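Local coordinates for protein NADPH-dependent aldehyde reductase YqhD (PDB 4QGS) that reduces a broad range of short-chain aldehydes to alcohols with NADPH, using one catalytic zinc ion per subunit of a homodimer, at residues Y214-V219 with D309-K314; D187-Y192 with E247-R252; F114-A119 with K139-M144; K314-A319 with D331-A336. One frame throughout, in Å; residues are numbered along the deposited sequence.

Contact 1 (Y214-V219 with D309-K314)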
# COMPACT_ATOMS: atom_id res chain seq x y z
N TYR A 214 7.92 9.24 8.86
CA TYR A 214 8.36 9.41 10.24
C TYR A 214 9.87 9.61 10.35
O TYR A 214 10.33 10.47 11.10
CB TYR A 214 7.90 8.21 11.09
CG TYR A 214 8.60 8.09 12.43
CD1 TYR A 214 8.35 9.00 13.46
CD2 TYR A 214 9.52 7.07 12.66
CE1 TYR A 214 8.99 8.88 14.68
CE2 TYR A 214 10.17 6.94 13.88
CZ TYR A 214 9.90 7.87 14.88
OH TYR A 214 10.55 7.75 16.09
N VAL A 215 10.66 8.84 9.61
CA VAL A 215 12.11 9.02 9.70
C VAL A 215 12.49 10.08 8.67
O VAL A 215 12.97 9.80 7.57
CB VAL A 215 12.87 7.71 9.47
CG1 VAL A 215 14.36 7.93 9.69
CG2 VAL A 215 12.35 6.66 10.45
N THR A 216 12.25 11.33 9.06
CA THR A 216 12.36 12.45 8.16
C THR A 216 13.04 13.63 8.85
O THR A 216 14.27 13.67 8.96
CB THR A 216 10.97 12.88 7.64
OG1 THR A 216 10.10 13.12 8.75
CG2 THR A 216 10.36 11.79 6.76
N LYS A 217 12.24 14.58 9.33
CA LYS A 217 12.75 15.76 10.03
C LYS A 217 11.88 16.04 11.24
O LYS A 217 10.66 15.91 11.15
CB LYS A 217 12.75 16.99 9.11
CG LYS A 217 13.85 17.01 8.07
CD LYS A 217 13.68 18.20 7.12
CE LYS A 217 12.29 18.24 6.51
NZ LYS A 217 12.15 19.35 5.53
N PRO A 218 12.48 16.46 12.36
CA PRO A 218 11.67 16.74 13.55
C PRO A 218 10.85 18.02 13.39
O PRO A 218 11.40 19.07 13.05
CB PRO A 218 12.71 16.87 14.66
CG PRO A 218 13.94 17.36 13.96
CD PRO A 218 13.92 16.71 12.60
N VAL A 219 9.55 17.93 13.61
CA VAL A 219 8.68 19.10 13.56
C VAL A 219 7.80 19.17 14.81
O VAL A 219 6.81 19.89 14.84
CB VAL A 219 7.77 19.10 12.30
CG1 VAL A 219 8.61 19.20 11.04
CG2 VAL A 219 6.87 17.86 12.26
N ASP A 309 22.64 12.54 7.49
CA ASP A 309 22.78 13.93 7.90
C ASP A 309 21.42 14.61 8.09
O ASP A 309 21.10 15.08 9.18
CB ASP A 309 23.61 14.72 6.88
CG ASP A 309 25.06 14.31 6.87
OD1 ASP A 309 25.62 14.05 7.95
OD2 ASP A 309 25.64 14.22 5.76
N THR A 310 20.63 14.67 7.03
CA THR A 310 19.35 15.37 7.11
C THR A 310 18.36 14.60 7.97
O THR A 310 17.46 15.20 8.56
CB THR A 310 18.72 15.58 5.72
OG1 THR A 310 18.50 14.31 5.09
CG2 THR A 310 19.62 16.42 4.83
N LYS A 311 18.51 13.28 8.05
CA LYS A 311 17.58 12.47 8.84
C LYS A 311 18.09 12.20 10.25
O LYS A 311 17.53 11.38 10.98
CB LYS A 311 17.32 11.13 8.15
CG LYS A 311 16.55 11.24 6.85
CD LYS A 311 16.33 9.83 6.25
CE LYS A 311 15.58 9.90 4.94
NZ LYS A 311 14.19 10.43 5.10
N ARG A 312 19.16 12.88 10.64
CA ARG A 312 19.87 12.52 11.86
C ARG A 312 18.98 12.50 13.10
O ARG A 312 18.96 11.50 13.82
CB ARG A 312 21.05 13.48 12.06
CG ARG A 312 21.65 13.44 13.43
CD ARG A 312 22.50 14.69 13.63
NE ARG A 312 23.67 14.44 14.46
CZ ARG A 312 23.69 14.60 15.78
NH1 ARG A 312 22.61 15.00 16.44
NH2 ARG A 312 24.81 14.34 16.45
N ALA A 313 18.23 13.57 13.36
CA ALA A 313 17.41 13.64 14.56
C ALA A 313 16.36 12.53 14.62
O ALA A 313 16.19 11.90 15.66
CB ALA A 313 16.73 15.01 14.66
N LYS A 314 15.66 12.29 13.52
CA LYS A 314 14.62 11.27 13.54
C LYS A 314 15.21 9.86 13.51
O LYS A 314 14.60 8.94 14.02
CB LYS A 314 13.62 11.47 12.39
CG LYS A 314 12.79 12.78 12.48
CD LYS A 314 12.06 12.96 13.82
CE LYS A 314 10.91 11.94 14.04
NZ LYS A 314 9.71 12.22 13.20
O HOH W 1 15.79 14.22 11.25
O HOH W 2 15.54 14.90 6.45
O HOH W 3 8.59 14.54 11.88
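Val215 and Thr216 come closest to the backbone of Lys314 and Lys311, with 5.1 Å between the CA atoms of Val215 and Lys314, where an inverse gamma turn centred on Val215 meets the start of a helix. Lys314 gives the largest share of the contact. Its chain folds at chi2, chi3 and chi4, curling over the backbone of 214-218 and ending with NZ on the carbonyl of Tyr214. That bond, NZ to Tyr214 O at 2.8 Å, lies in the carbonyl plane on a lone pair. NZ also donates to water 3, which in turn donates to Lys217 O, and it forms a salt bridge with Asp225. Beside it, CE passes 3.7 Å from Tyr214 CE1, and the Tyr214 hydroxyl bonds to Glu229. An alanine in place of Lys314 would probably leave Tyr214 O and Asp225 without their ammonium partner and open a gap beside the Tyr214 ring. Here the loop between helices 196-211 and 222-244 is joined to the N-terminus of helix 312-323 in the all-helical C-terminal domain of the iron-containing alcohol dehydrogenases. Lys311, at the N-cap, runs extended until a bend at chi4 (-64°), and its NZ gives a second 2.8 Å bond, to Val215 O in the carbonyl plane. The same ammonium meets Asp274 and Glu381, a pairing likely to favour its charged form. Water 1 links Thr216 O to Lys314 N, while Pro218 CG rests 3.7 Å from Ala313 CB.

Contact 2 (D187-Y192 with E247-R252)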
# COMPACT_ATOMS: atom_id res chain seq x y z
N ASP A 187 -11.27 -8.85 8.14
CA ASP A 187 -11.29 -10.01 9.01
C ASP A 187 -9.93 -10.69 8.95
O ASP A 187 -9.55 -11.23 7.93
CB ASP A 187 -12.41 -10.99 8.58
CG ASP A 187 -12.54 -12.19 9.49
OD1 ASP A 187 -11.61 -12.45 10.30
OD2 ASP A 187 -13.57 -12.90 9.41
N PRO A 188 -9.18 -10.66 10.06
CA PRO A 188 -7.84 -11.26 10.09
C PRO A 188 -7.83 -12.73 9.68
O PRO A 188 -6.84 -13.22 9.14
CB PRO A 188 -7.43 -11.08 11.55
CG PRO A 188 -8.15 -9.83 11.98
CD PRO A 188 -9.49 -9.93 11.30
N VAL A 189 -8.94 -13.44 9.92
CA VAL A 189 -8.99 -14.86 9.55
C VAL A 189 -8.77 -15.05 8.04
O VAL A 189 -8.17 -16.05 7.62
CB VAL A 189 -10.32 -15.50 9.97
CG1 VAL A 189 -10.45 -16.94 9.39
CG2 VAL A 189 -10.44 -15.50 11.48
N TYR A 190 -9.24 -14.10 7.23
CA TYR A 190 -9.04 -14.18 5.79
C TYR A 190 -7.56 -14.07 5.41
O TYR A 190 -7.20 -14.40 4.29
CB TYR A 190 -9.82 -13.10 5.05
CG TYR A 190 -11.33 -13.19 5.18
CD1 TYR A 190 -11.95 -14.35 5.62
CD2 TYR A 190 -12.14 -12.09 4.86
CE1 TYR A 190 -13.34 -14.43 5.74
CE2 TYR A 190 -13.53 -12.17 4.97
CZ TYR A 190 -14.11 -13.33 5.41
OH TYR A 190 -15.49 -13.41 5.54
N THR A 191 -6.70 -13.60 6.33
CA THR A 191 -5.28 -13.50 6.01
C THR A 191 -4.51 -14.78 6.33
O THR A 191 -3.34 -14.90 5.97
CB THR A 191 -4.59 -12.31 6.75
OG1 THR A 191 -4.42 -12.61 8.14
CG2 THR A 191 -5.41 -11.04 6.61
N TYR A 192 -5.15 -15.74 6.99
CA TYR A 192 -4.46 -16.98 7.37
C TYR A 192 -3.87 -17.73 6.18
O TYR A 192 -2.86 -18.42 6.31
CB TYR A 192 -5.40 -17.94 8.10
CG TYR A 192 -5.87 -17.53 9.47
CD1 TYR A 192 -5.49 -16.31 10.05
CD2 TYR A 192 -6.71 -18.37 10.19
CE1 TYR A 192 -5.95 -15.95 11.31
CE2 TYR A 192 -7.17 -18.02 11.44
CZ TYR A 192 -6.79 -16.82 12.01
OH TYR A 192 -7.27 -16.50 13.26
N GLU A 247 -2.05 -18.95 12.04
CA GLU A 247 -3.45 -18.98 12.47
C GLU A 247 -3.67 -18.48 13.91
O GLU A 247 -4.72 -18.71 14.53
CB GLU A 247 -4.00 -20.40 12.29
CG GLU A 247 -3.90 -20.83 10.83
CD GLU A 247 -4.68 -22.08 10.50
OE1 GLU A 247 -4.80 -22.39 9.30
OE2 GLU A 247 -5.16 -22.75 11.43
N ASN A 248 -2.67 -17.77 14.44
CA ASN A 248 -2.83 -17.10 15.73
C ASN A 248 -3.64 -15.82 15.51
O ASN A 248 -3.11 -14.83 15.00
CB ASN A 248 -1.45 -16.80 16.35
CG ASN A 248 -1.54 -16.12 17.72
OD1 ASN A 248 -2.42 -15.31 17.98
ND2 ASN A 248 -0.60 -16.43 18.60
N TYR A 249 -4.91 -15.84 15.89
CA TYR A 249 -5.80 -14.71 15.60
C TYR A 249 -5.27 -13.38 16.12
O TYR A 249 -5.28 -12.39 15.38
CB TYR A 249 -7.20 -14.93 16.17
CG TYR A 249 -8.06 -13.73 15.88
CD1 TYR A 249 -8.65 -13.56 14.64
CD2 TYR A 249 -8.24 -12.73 16.84
CE1 TYR A 249 -9.41 -12.45 14.36
CE2 TYR A 249 -9.00 -11.61 16.57
CZ TYR A 249 -9.58 -11.48 15.32
OH TYR A 249 -10.34 -10.37 15.01
N ASP A 250 -4.85 -13.33 17.39
CA ASP A 250 -4.41 -12.08 17.99
C ASP A 250 -3.24 -11.49 17.22
O ASP A 250 -3.18 -10.27 16.98
CB ASP A 250 -4.02 -12.28 19.46
CG ASP A 250 -5.21 -12.42 20.39
OD1 ASP A 250 -6.35 -12.15 19.95
OD2 ASP A 250 -5.00 -12.79 21.56
N VAL A 251 -2.31 -12.37 16.85
CA VAL A 251 -1.14 -11.97 16.06
C VAL A 251 -1.55 -11.41 14.71
O VAL A 251 -1.14 -10.31 14.33
CB VAL A 251 -0.16 -13.15 15.86
CG1 VAL A 251 0.83 -12.84 14.74
CG2 VAL A 251 0.56 -13.44 17.15
N ARG A 252 -2.39 -12.16 13.99
CA ARG A 252 -2.80 -11.75 12.64
C ARG A 252 -3.66 -10.49 12.68
O ARG A 252 -3.60 -9.64 11.78
CB ARG A 252 -3.56 -12.88 11.93
CG ARG A 252 -2.75 -14.17 11.74
CD ARG A 252 -1.34 -13.91 11.17
NE ARG A 252 -1.35 -13.31 9.84
CZ ARG A 252 -1.33 -14.01 8.71
NH1 ARG A 252 -1.32 -15.34 8.74
NH2 ARG A 252 -1.31 -13.38 7.54
O HOH W 4 -2.63 -10.62 9.40
O HOH W 5 -0.59 -16.93 6.37
O HOH W 6 -2.96 -21.08 7.03
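Glu247 and Tyr192 face each other where the connection from strand 183-186, the last of the parallel sheet along the chain, to helix 196-211 meets the start of helix 249-262 in the helical domain. Glu247 lays its CA over the centre of the Tyr192 ring in a CH-pi contact, 3.8 Å from the centroid and 4° off the normal; Val189 CA covers the opposite face. Asn248 is the N-cap, its OD1 accepting from Val251 N while ND2 donates to Glu245 OE1. At Tyr249 the Tyr192 hydroxyl comes in at the edge of the ring, OH 3.3 Å from Tyr249 CB. Tyr249 CE1 packs 3.7 Å from Pro188 CB, and the ring makes a cation-pi contact with Lys27. A serine in place of Tyr192 would probably open a gap between Val189 and Glu247. Arg252 passes CG beside Tyr192 CE1; beyond it the chain bends at chi2 and chi3, and OG1 of Thr191, next to the NADP-binding Tyr190, stands over one face of the guanidinium, 3.1 Å above its plane and offset toward the rim. NH1 bonds to Pro246 O. Water 4 accepts from Arg252 NE and donates to Thr191 OG1 at 3.0 Å.

Contact 3 (F114-A119 with K139-M144)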
# COMPACT_ATOMS: atom_id res chain seq x y z
N PHE A 114 -11.80 3.01 -9.68
CA PHE A 114 -11.86 3.61 -11.00
C PHE A 114 -13.21 3.36 -11.65
O PHE A 114 -13.80 4.27 -12.23
CB PHE A 114 -10.73 3.07 -11.88
CG PHE A 114 -10.78 3.56 -13.28
CD1 PHE A 114 -10.43 4.87 -13.59
CD2 PHE A 114 -11.19 2.73 -14.30
CE1 PHE A 114 -10.48 5.33 -14.89
CE2 PHE A 114 -11.23 3.18 -15.60
CZ PHE A 114 -10.88 4.48 -15.89
N ILE A 115 -13.71 2.13 -11.55
CA ILE A 115 -15.02 1.80 -12.10
C ILE A 115 -16.11 2.69 -11.50
O ILE A 115 -16.96 3.21 -12.23
CB ILE A 115 -15.36 0.31 -11.85
CG1 ILE A 115 -14.37 -0.59 -12.58
CG2 ILE A 115 -16.77 0.00 -12.32
CD1 ILE A 115 -14.43 -2.06 -12.15
N ALA A 116 -16.07 2.88 -10.19
CA ALA A 116 -17.07 3.69 -9.49
C ALA A 116 -17.12 5.13 -9.99
O ALA A 116 -18.19 5.73 -10.13
CB ALA A 116 -16.79 3.67 -7.99
N ALA A 117 -15.95 5.70 -10.26
CA ALA A 117 -15.88 7.09 -10.70
C ALA A 117 -16.18 7.20 -12.19
O ALA A 117 -16.96 8.06 -12.61
CB ALA A 117 -14.51 7.67 -10.40
N ALA A 118 -15.56 6.33 -12.97
CA ALA A 118 -15.75 6.32 -14.41
C ALA A 118 -17.23 6.21 -14.76
O ALA A 118 -17.68 6.78 -15.75
CB ALA A 118 -14.97 5.18 -15.05
N ALA A 119 -17.97 5.48 -13.94
CA ALA A 119 -19.36 5.17 -14.25
C ALA A 119 -20.28 6.38 -14.21
O ALA A 119 -21.22 6.46 -14.99
CB ALA A 119 -19.86 4.09 -13.30
N LYS A 139 -16.76 14.29 -9.23
CA LYS A 139 -17.83 14.93 -8.46
C LYS A 139 -18.70 13.91 -7.74
O LYS A 139 -19.37 14.22 -6.75
CB LYS A 139 -18.73 15.77 -9.38
CG LYS A 139 -18.30 17.22 -9.53
CD LYS A 139 -17.00 17.34 -10.28
CE LYS A 139 -16.55 18.78 -10.43
NZ LYS A 139 -15.27 18.87 -11.16
N SER A 140 -18.70 12.68 -8.25
CA SER A 140 -19.56 11.64 -7.71
C SER A 140 -19.05 10.29 -8.17
O SER A 140 -18.34 10.19 -9.17
CB SER A 140 -21.00 11.82 -8.17
OG SER A 140 -21.15 11.41 -9.52
N ALA A 141 -19.44 9.25 -7.44
CA ALA A 141 -19.05 7.90 -7.81
C ALA A 141 -20.13 6.93 -7.35
O ALA A 141 -20.88 7.22 -6.41
CB ALA A 141 -17.71 7.55 -7.20
N ILE A 142 -20.23 5.80 -8.04
CA ILE A 142 -21.07 4.71 -7.57
C ILE A 142 -20.58 4.29 -6.19
O ILE A 142 -19.38 4.12 -5.99
CB ILE A 142 -21.04 3.52 -8.52
CG1 ILE A 142 -21.58 3.94 -9.88
CG2 ILE A 142 -21.84 2.33 -7.96
CD1 ILE A 142 -21.85 2.79 -10.77
N PRO A 143 -21.51 4.16 -5.23
CA PRO A 143 -21.11 3.75 -3.89
C PRO A 143 -20.39 2.42 -3.94
O PRO A 143 -20.75 1.56 -4.74
CB PRO A 143 -22.45 3.63 -3.15
CG PRO A 143 -23.35 4.58 -3.88
CD PRO A 143 -22.95 4.44 -5.32
N MET A 144 -19.35 2.26 -3.12
CA MET A 144 -18.63 1.00 -3.12
C MET A 144 -18.13 0.65 -1.73
O MET A 144 -17.87 1.53 -0.92
CB MET A 144 -17.46 1.04 -4.13
CG MET A 144 -16.40 2.07 -3.83
SD MET A 144 -14.84 1.68 -4.69
CE MET A 144 -14.38 0.19 -3.81
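Ala116 O takes the N-H of Ile142 at 2.9 Å, the one hydrogen bond that crosses between the two segments. The N-H...O angle is 159°, and the donor stands 40° above the carbonyl plane. The same oxygen has the CA of Ala141 close by at 3.3 Å, a bent CA-H...O contact, and Ala141 CB lies near it as well. The methyl of Ala116 in turn sits 3.3 Å from Ile142 O, so the backbone of 141-142 passes close against this turn of the helix. The small side chains of Ala116 and Ala141 are consistent with this closeness. The segments pack on the parallel sheet of the Rossmann-like N-terminal domain, in the beta-alpha-beta crossover from strand 99-104 through helix 106-119 to the neighbouring parallel strand 144-148. Strand 99-104 lies beneath both, with Leu100 touching Ala116, Ile142 and Met144. Further along the helix, Ala119 CB meets the tip of the Ile142 side chain, CD1, at 3.5 Å, tighter than an ordinary carbon contact. With CG1 anti to the carbonyl carbon (chi1 -62°), the longer branch of Ile142 runs to Ala119; this side chain also packs on Val92 of helix 82-95. At the start of the strand, Met144 brings SD to 4.3 Å from Ala116 CB. The N-terminal part of helix 106-119 carries Gly106, Ser107 and Asp110, which bind NADP.

Contact 4 (K314-A319 with D331-A336)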
# COMPACT_ATOMS: atom_id res chain seq x y z
N LYS A 314 15.66 12.29 13.52
CA LYS A 314 14.62 11.27 13.54
C LYS A 314 15.21 9.86 13.51
O LYS A 314 14.60 8.94 14.02
CB LYS A 314 13.62 11.47 12.39
CG LYS A 314 12.79 12.78 12.48
CD LYS A 314 12.06 12.96 13.82
CE LYS A 314 10.91 11.94 14.04
NZ LYS A 314 9.71 12.22 13.20
N LEU A 315 16.40 9.68 12.92
CA LEU A 315 17.06 8.38 13.03
C LEU A 315 17.41 8.07 14.49
O LEU A 315 17.27 6.94 14.94
CB LEU A 315 18.32 8.34 12.16
CG LEU A 315 18.03 8.08 10.68
CD1 LEU A 315 19.23 8.49 9.82
CD2 LEU A 315 17.70 6.58 10.49
N LEU A 316 17.86 9.08 15.24
CA LEU A 316 18.18 8.86 16.64
C LEU A 316 16.92 8.64 17.48
O LEU A 316 16.91 7.85 18.43
CB LEU A 316 18.96 10.07 17.20
CG LEU A 316 20.37 10.21 16.62
CD1 LEU A 316 20.94 11.59 16.99
CD2 LEU A 316 21.26 9.12 17.15
N GLN A 317 15.85 9.34 17.13
CA GLN A 317 14.58 9.16 17.84
C GLN A 317 14.04 7.75 17.57
O GLN A 317 13.58 7.07 18.48
CB GLN A 317 13.55 10.22 17.42
CG GLN A 317 12.23 10.12 18.22
CD GLN A 317 11.32 11.32 18.02
OE1 GLN A 317 11.78 12.41 17.68
NE2 GLN A 317 10.02 11.12 18.23
N TYR A 318 14.12 7.34 16.31
CA TYR A 318 13.72 6.00 15.89
C TYR A 318 14.52 4.95 16.64
O TYR A 318 13.96 3.98 17.16
CB TYR A 318 13.89 5.89 14.37
CG TYR A 318 13.85 4.50 13.75
CD1 TYR A 318 12.64 3.85 13.56
CD2 TYR A 318 15.01 3.90 13.28
CE1 TYR A 318 12.59 2.59 12.95
CE2 TYR A 318 14.97 2.63 12.67
CZ TYR A 318 13.76 1.99 12.52
OH TYR A 318 13.70 0.75 11.91
N ALA A 319 15.83 5.17 16.75
CA ALA A 319 16.71 4.20 17.41
C ALA A 319 16.32 4.02 18.87
O ALA A 319 16.26 2.90 19.36
CB ALA A 319 18.15 4.64 17.29
N ASP A 331 26.52 8.49 15.86
CA ASP A 331 26.80 7.65 14.69
C ASP A 331 26.67 6.16 15.01
O ASP A 331 26.15 5.41 14.19
CB ASP A 331 28.19 7.93 14.13
CG ASP A 331 28.22 9.17 13.26
OD1 ASP A 331 27.21 9.42 12.56
OD2 ASP A 331 29.24 9.88 13.27
N GLU A 332 27.13 5.74 16.18
CA GLU A 332 26.98 4.34 16.59
C GLU A 332 25.50 3.98 16.75
O GLU A 332 25.08 2.88 16.37
CB GLU A 332 27.71 4.07 17.90
CG GLU A 332 29.22 4.16 17.81
CD GLU A 332 29.88 4.09 19.18
OE1 GLU A 332 29.29 4.61 20.15
OE2 GLU A 332 30.99 3.53 19.29
N ARG A 333 24.73 4.89 17.33
CA ARG A 333 23.31 4.62 17.54
C ARG A 333 22.57 4.51 16.20
O ARG A 333 21.74 3.62 16.01
CB ARG A 333 22.68 5.69 18.43
CG ARG A 333 23.22 5.71 19.86
CD ARG A 333 22.70 6.91 20.64
NE ARG A 333 21.25 6.82 20.80
CZ ARG A 333 20.44 7.84 21.03
NH1 ARG A 333 20.91 9.08 21.14
NH2 ARG A 333 19.14 7.62 21.15
N ILE A 334 22.89 5.41 15.27
CA ILE A 334 22.27 5.39 13.95
C ILE A 334 22.70 4.12 13.20
O ILE A 334 21.86 3.44 12.60
CB ILE A 334 22.65 6.64 13.13
CG1 ILE A 334 22.01 7.88 13.77
CG2 ILE A 334 22.23 6.49 11.67
CD1 ILE A 334 22.44 9.20 13.12
N ASP A 335 23.99 3.80 13.26
CA ASP A 335 24.47 2.56 12.63
C ASP A 335 23.74 1.35 13.19
O ASP A 335 23.33 0.47 12.43
CB ASP A 335 25.98 2.39 12.84
CG ASP A 335 26.81 3.29 11.94
OD1 ASP A 335 26.23 4.06 11.15
OD2 ASP A 335 28.05 3.21 12.01
N ALA A 336 23.55 1.30 14.51
CA ALA A 336 22.87 0.16 15.12
C ALA A 336 21.40 0.09 14.71
O ALA A 336 20.85 -1.00 14.54
CB ALA A 336 23.00 0.20 16.64
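Leu316, Arg333 and Ile334 bury the most surface where helices 312-323 and 330-347 pack as consecutive helices of the C-terminal domain. The short segments cross at 66°, with their axes 8.9 Å apart at closest approach, and no hydrogen bond joins them; the contact is held by side-chain packing. Leu316 reaches across with CD2, which lies 3.7 Å from Ile334 CG1 and 3.9 Å from Arg333 CB, so a single methyl fills the angle between two neighbouring residues of the other helix. Its CG stands anti to the carbonyl carbon (chi1 -68°), beside the backbone N, and is itself close to Ile334 CG1 and CD1. Ile334 spreads its two branches over different leucines: CG1 lies against Leu316, while CG2 comes within 4.1 Å of Leu315 CD1, the two side chains crossing at about a right angle. Leu315 also touches Val215, and Leu316 meets Asp330 at the start of the second helix. Arg333 bends at chi3 (64°), where the otherwise extended chain changes direction at NE, and its guanidinium plane then passes over Leu316 CD2, with that methyl offset toward the rim. NH2 forms a salt bridge with Glu320 and a hydrogen bond to Ile325 O, which would fix the rotation of the flat group and hold its charge beside the first helix. The methyl of Ala319 fits against the backbone of the second helix, with CB 3.9 Å from Arg333 O.

In the fold
Contact 3 comes first along the chain, in the nucleotide-binding domain, where helix 106-119 packs near the parallel sheet. Contact 2 follows at the passage from strand 183-186 into the helical domain, and its segments alternate with those of contact 1. Contacts 1 and 4 are neighbours, their centres 10 Å apart; they share Lys314 and helix 312-323, and Val215 of one packs on Leu315 of the other. Contact 3 lies on the opposite side of the chain's centre, about 45 Å from contact 4 between centres. Contact 2 holds the NADP-binding Tyr190 and contact 3 uses the helix that carries Asp110, whereas contacts 1 and 4 form one continuous piece of the helical domain that carries the zinc.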